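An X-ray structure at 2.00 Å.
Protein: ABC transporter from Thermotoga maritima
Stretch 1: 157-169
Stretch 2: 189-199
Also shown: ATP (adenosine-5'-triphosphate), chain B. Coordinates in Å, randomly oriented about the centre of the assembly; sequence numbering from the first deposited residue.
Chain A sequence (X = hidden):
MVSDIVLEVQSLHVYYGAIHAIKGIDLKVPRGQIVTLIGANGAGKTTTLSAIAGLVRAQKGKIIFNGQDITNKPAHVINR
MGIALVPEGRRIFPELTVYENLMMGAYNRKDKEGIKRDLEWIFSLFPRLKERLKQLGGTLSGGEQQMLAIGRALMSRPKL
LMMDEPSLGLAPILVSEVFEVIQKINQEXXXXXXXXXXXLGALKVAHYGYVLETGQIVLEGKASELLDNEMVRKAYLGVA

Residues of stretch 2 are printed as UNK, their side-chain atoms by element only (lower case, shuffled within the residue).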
# COMPACT_ATOMS: atom_id res chain seq x y z
N ARG A 157 -1.49 8.97 10.25
CA ARG A 157 -1.94 9.96 9.27
C ARG A 157 -0.92 10.08 8.13
O ARG A 157 -0.33 11.14 7.88
CB ARG A 157 -2.14 11.31 9.97
CG ARG A 157 -2.76 12.39 9.11
CD ARG A 157 -3.35 13.52 9.96
NE ARG A 157 -4.59 13.11 10.63
CZ ARG A 157 -5.30 13.90 11.43
NH1 ARG A 157 -4.89 15.14 11.68
NH2 ARG A 157 -6.42 13.46 11.98
N PRO A 158 -0.72 8.98 7.39
CA PRO A 158 0.22 8.86 6.26
C PRO A 158 0.00 9.88 5.15
O PRO A 158 -1.13 10.25 4.84
CB PRO A 158 -0.02 7.44 5.75
CG PRO A 158 -0.75 6.74 6.88
CD PRO A 158 -1.62 7.81 7.43
N LYS A 159 1.10 10.34 4.55
CA LYS A 159 1.00 11.27 3.44
C LYS A 159 0.89 10.39 2.20
O LYS A 159 0.42 10.82 1.14
CB LYS A 159 2.24 12.17 3.36
CG LYS A 159 2.29 13.23 4.45
CD LYS A 159 3.47 14.16 4.27
CE LYS A 159 3.48 15.24 5.35
NZ LYS A 159 4.57 16.24 5.10
N LEU A 160 1.32 9.15 2.35
CA LEU A 160 1.27 8.15 1.29
C LEU A 160 1.12 6.79 1.95
O LEU A 160 2.00 6.37 2.72
CB LEU A 160 2.56 8.18 0.46
CG LEU A 160 2.59 7.56 -0.94
CD1 LEU A 160 3.77 6.63 -1.04
CD2 LEU A 160 1.30 6.82 -1.27
N LEU A 161 0.01 6.11 1.68
CA LEU A 161 -0.21 4.79 2.27
C LEU A 161 0.09 3.72 1.22
O LEU A 161 -0.58 3.66 0.18
CB LEU A 161 -1.65 4.65 2.76
CG LEU A 161 -2.12 3.29 3.30
CD1 LEU A 161 -1.30 2.90 4.52
CD2 LEU A 161 -3.61 3.36 3.67
N MSE A 162 1.10 2.90 1.48
CA MSE A 162 1.48 1.83 0.57
C MSE A 162 1.05 0.51 1.19
O MSE A 162 1.18 0.31 2.40
CB MSE A 162 3.00 1.82 0.33
CG MSE A 162 3.54 3.16 -0.19
SE MSE A 162 5.31 3.07 -0.91
CE MSE A 162 4.88 2.69 -2.73
N MSE A 163 0.51 -0.39 0.37
CA MSE A 163 0.03 -1.68 0.86
C MSE A 163 0.46 -2.79 -0.08
O MSE A 163 0.25 -2.71 -1.30
CB MSE A 163 -1.50 -1.65 0.97
CG MSE A 163 -2.05 -0.48 1.79
SE MSE A 163 -4.00 -0.49 1.87
CE MSE A 163 -4.35 1.25 1.15
N ASP A 164 1.07 -3.83 0.47
CA ASP A 164 1.55 -4.95 -0.33
C ASP A 164 0.62 -6.14 -0.14
O ASP A 164 0.58 -6.76 0.93
CB ASP A 164 2.99 -5.33 0.08
CG ASP A 164 3.66 -6.25 -0.93
OD1 ASP A 164 3.01 -6.67 -1.91
OD2 ASP A 164 4.85 -6.57 -0.75
N GLU A 165 -0.13 -6.44 -1.20
CA GLU A 165 -1.09 -7.54 -1.23
C GLU A 165 -1.95 -7.63 0.01
O GLU A 165 -1.93 -8.63 0.73
CB GLU A 165 -0.35 -8.86 -1.46
CG GLU A 165 0.64 -8.77 -2.59
CD GLU A 165 0.62 -9.99 -3.46
OE1 GLU A 165 -0.49 -10.47 -3.78
OE2 GLU A 165 1.71 -10.48 -3.83
N PRO A 166 -2.75 -6.59 0.28
CA PRO A 166 -3.65 -6.49 1.43
C PRO A 166 -4.69 -7.61 1.50
O PRO A 166 -5.19 -7.94 2.58
CB PRO A 166 -4.33 -5.13 1.23
CG PRO A 166 -3.40 -4.38 0.33
CD PRO A 166 -2.90 -5.42 -0.61
N SER A 167 -5.02 -8.21 0.35
CA SER A 167 -6.03 -9.26 0.33
C SER A 167 -5.49 -10.68 0.18
O SER A 167 -6.27 -11.63 0.07
CB SER A 167 -7.02 -9.00 -0.81
OG SER A 167 -6.40 -9.25 -2.05
N LEU A 168 -4.17 -10.82 0.17
CA LEU A 168 -3.55 -12.14 0.01
C LEU A 168 -4.06 -13.17 1.00
O LEU A 168 -4.06 -12.93 2.21
CB LEU A 168 -2.03 -12.03 0.14
CG LEU A 168 -1.23 -13.32 -0.10
CD1 LEU A 168 -1.54 -13.89 -1.48
CD2 LEU A 168 0.26 -13.03 0.02
N GLY A 169 -4.49 -14.32 0.48
CA GLY A 169 -4.97 -15.41 1.31
C GLY A 169 -6.25 -15.23 2.10
O GLY A 169 -6.60 -16.08 2.92
N UNK A 189 -9.41 11.24 1.52
CA UNK A 189 -8.31 12.02 0.99
C UNK A 189 -6.94 11.36 0.93
O UNK A 189 -6.03 11.87 0.28
N UNK A 190 -6.79 10.23 1.59
CA UNK A 190 -5.52 9.53 1.62
C UNK A 190 -5.05 8.98 0.26
O UNK A 190 -5.79 8.29 -0.43
o UNK A 190 -6.01 8.91 3.90
c UNK A 190 -4.23 7.73 2.81
c UNK A 190 -5.58 8.38 2.64
N UNK A 191 -3.82 9.30 -0.10
CA UNK A 191 -3.22 8.84 -1.35
C UNK A 191 -2.71 7.44 -1.10
O UNK A 191 -2.02 7.20 -0.10
c UNK A 191 -1.49 9.32 -3.12
c UNK A 191 -2.06 9.75 -1.77
o UNK A 191 -2.53 11.10 -1.87
N UNK A 192 -3.03 6.51 -1.99
CA UNK A 192 -2.64 5.12 -1.83
C UNK A 192 -1.91 4.50 -3.02
O UNK A 192 -2.26 4.75 -4.17
c UNK A 192 -3.90 4.24 -1.56
c UNK A 192 -5.91 4.02 -0.00
c UNK A 192 -4.56 4.68 -0.26
c UNK A 192 -3.52 2.75 -1.52
N UNK A 193 -0.89 3.68 -2.72
CA UNK A 193 -0.16 2.93 -3.74
C UNK A 193 -0.41 1.49 -3.32
O UNK A 193 0.09 1.02 -2.30
c UNK A 193 2.12 2.50 -4.86
c UNK A 193 1.36 2.58 -6.16
c UNK A 193 3.49 3.09 -5.08
c UNK A 193 1.35 3.25 -3.75
N UNK A 194 -1.21 0.79 -4.12
CA UNK A 194 -1.61 -0.57 -3.85
C UNK A 194 -0.98 -1.60 -4.78
O UNK A 194 -1.14 -1.52 -6.00
c UNK A 194 -3.88 -1.98 -3.84
c UNK A 194 -3.14 -0.65 -3.96
c UNK A 194 -5.33 -1.79 -4.28
c UNK A 194 -3.82 -2.48 -2.39
N UNK A 195 -0.25 -2.55 -4.20
CA UNK A 195 0.37 -3.62 -4.96
C UNK A 195 -0.50 -4.85 -4.73
O UNK A 195 -0.79 -5.21 -3.59
c UNK A 195 2.73 -2.77 -4.91
c UNK A 195 1.80 -3.90 -4.48
c UNK A 195 2.28 -5.21 -5.06
N UNK A 196 -0.93 -5.50 -5.81
CA UNK A 196 -1.80 -6.67 -5.68
C UNK A 196 -1.61 -7.73 -6.74
O UNK A 196 -1.17 -7.46 -7.86
o UNK A 196 -4.47 -7.36 -2.40
c UNK A 196 -4.06 -7.38 -3.57
o UNK A 196 -3.79 -8.44 -4.18
c UNK A 196 -3.27 -6.23 -5.68
c UNK A 196 -3.89 -6.06 -4.31
N UNK A 197 -1.93 -8.95 -6.36
CA UNK A 197 -1.86 -10.08 -7.26
C UNK A 197 -3.30 -10.23 -7.76
O UNK A 197 -3.54 -10.68 -8.87
c UNK A 197 -1.47 -12.61 -7.31
c UNK A 197 -1.41 -11.34 -6.50
o UNK A 197 -0.39 -13.86 -5.57
c UNK A 197 -0.51 -13.67 -6.79
n UNK A 197 0.17 -14.35 -7.70
N UNK A 198 -4.25 -9.83 -6.91
CA UNK A 198 -5.67 -9.87 -7.24
C UNK A 198 -5.93 -8.63 -8.09
O UNK A 198 -6.39 -7.61 -7.59
c UNK A 198 -6.51 -9.84 -5.97
c UNK A 198 -7.99 -10.12 -6.23
o UNK A 198 -8.71 -10.58 -5.34
n UNK A 198 -8.44 -9.84 -7.44
N UNK A 199 -5.61 -8.74 -9.38
CA UNK A 199 -5.76 -7.63 -10.31
C UNK A 199 -7.18 -7.11 -10.44
O UNK A 199 -7.40 -5.90 -10.50
c UNK A 199 -5.22 -8.04 -11.69
PG ATP B . 5.40 -10.41 -3.43
O1G ATP B . 4.61 -11.61 -3.09
O2G ATP B . 4.61 -9.16 -3.56
O3G ATP B . 6.69 -10.32 -2.66
PB ATP B . 6.54 -9.68 -6.04
O1B ATP B . 6.07 -10.03 -7.42
O2B ATP B . 6.36 -8.31 -5.58
O3B ATP B . 5.82 -10.67 -4.97
PA ATP B . 9.43 -9.56 -5.53
O1A ATP B . 9.45 -9.32 -4.07
O2A ATP B . 9.88 -8.46 -6.42
O3A ATP B . 8.01 -10.15 -5.95
O5' ATP B . 10.29 -10.83 -5.80
C5' ATP B . 10.43 -11.35 -7.13
C4' ATP B . 11.78 -11.10 -7.69
O4' ATP B . 12.73 -11.86 -6.89
C3' ATP B . 11.93 -11.62 -9.09
O3' ATP B . 12.54 -10.61 -9.92
C2' ATP B . 12.79 -12.85 -8.93
O2' ATP B . 13.60 -13.15 -10.05
C1' ATP B . 13.71 -12.42 -7.77
N9 ATP B . 14.45 -13.52 -7.05
C8 ATP B . 14.72 -13.63 -5.70
N7 ATP B . 15.39 -14.68 -5.34
C5 ATP B . 15.60 -15.34 -6.54
C6 ATP B . 16.28 -16.55 -6.87
N6 ATP B . 16.86 -17.28 -5.94
N1 ATP B . 16.32 -16.95 -8.18
C2 ATP B . 15.73 -16.20 -9.11
N3 ATP B . 15.07 -15.04 -8.94
C4 ATP B . 15.04 -14.65 -7.60
O HOH W 1 -2.52 10.47 2.27
O HOH W 2 -3.02 -10.67 -2.98

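Position 189 has no side-chain atoms, and its phi/psi of 113/-13 close a Schellman motif at the end of a helix. At these angles a CB would jam against the preceding carbonyl O, which calls for glycine: Gly-189.

Position 190 carries one carbon bearing one oxygen and one carbon, and the carbon branch packs on Leu-161. That fork identifies Thr-190, whose CG2 is 4.0 Å from Leu-161 CB.

Position 191 repeats the pattern, one carbon bearing an oxygen and a carbon, and its CB sits 4.0 Å from Lys-159 O. It is Thr-191. Its backbone O accepts from Leu-161 N at 2.9 Å and 178°, while its N donates to water 1 at 2.9 Å; that water in turn donates to Pro-158 O at 2.9 Å.

Position 192 has four carbons forked at the first, with one arm two carbons long; the short arm packs on Met-163 and the long one on Leu-161. This is Ile-192: CG2 approaches Met-163 CE to 3.2 Å, and CG1 lies 4.2 Å from Leu-161 CB.

Position 193 also has four carbons, but the fork is at the second; the side chain shares a face of the sheet with Met-162, and its CB is 4.3 Å from Leu-160 CD2. The fork makes it Leu-193. Its N donates to Leu-161 O at 2.9 Å, and its O accepts from Met-163 N at 3.0 Å.

Position 194 shows the same four-carbon skeleton forked at the second atom, packed on Pro-166 and Met-163; hence Leu-194. Its CD1 reaches Pro-166 CG at 3.3 Å and Met-163 CB at 4.2 Å.

Position 195 has one carbon carrying two more, next to the carboxylate of Asp-164: a valine. Val-195 CG1 is 3.5 Å from Asp-164 OD1; its N donates to Met-163 O at 2.9 Å, and its O accepts from Glu-165 N at 2.8 Å.

Position 196 has three carbons, the third carrying two oxygens, one of which meets Ser-167. It is Glu-196. Its OE2 accepts from Ser-167 N at 2.9 Å and from Ser-167 OG at 2.7 Å.

Position 197 has three carbons ending in one oxygen and one nitrogen, and its CB is 3.0 Å from Glu-165 OE1: Gln-197.

Position 198 has two carbons, the second bearing oxygen and nitrogen, and its CB lies 4.0 Å from Ser-167 OG. It is Asn-198, at an N-cap position.

Position 199 has a single side-chain carbon and starts the helix, outside contact range: Ala-199.

The contact is a parallel strand pair with axes 8° apart. Five backbone hydrogen bonds fix the register, and alternation places Leu-161, Met-163, Ile-192 and Leu-194 on one face, Met-162, Asp-164, Leu-193 and Val-195 on the other. At the loop after Asp-164, the carboxylate of Glu-196 holds the turn from Glu-165 to Leu-168 through Ser-167. Water 2 donates to Glu-165 OE1 at 2.7 Å and Glu-196 OE1 at 2.6 Å, bridging two like charges whose OE1 atoms are 3.9 Å apart.

Stretch 2 (189-199) GTTILLVEQNA
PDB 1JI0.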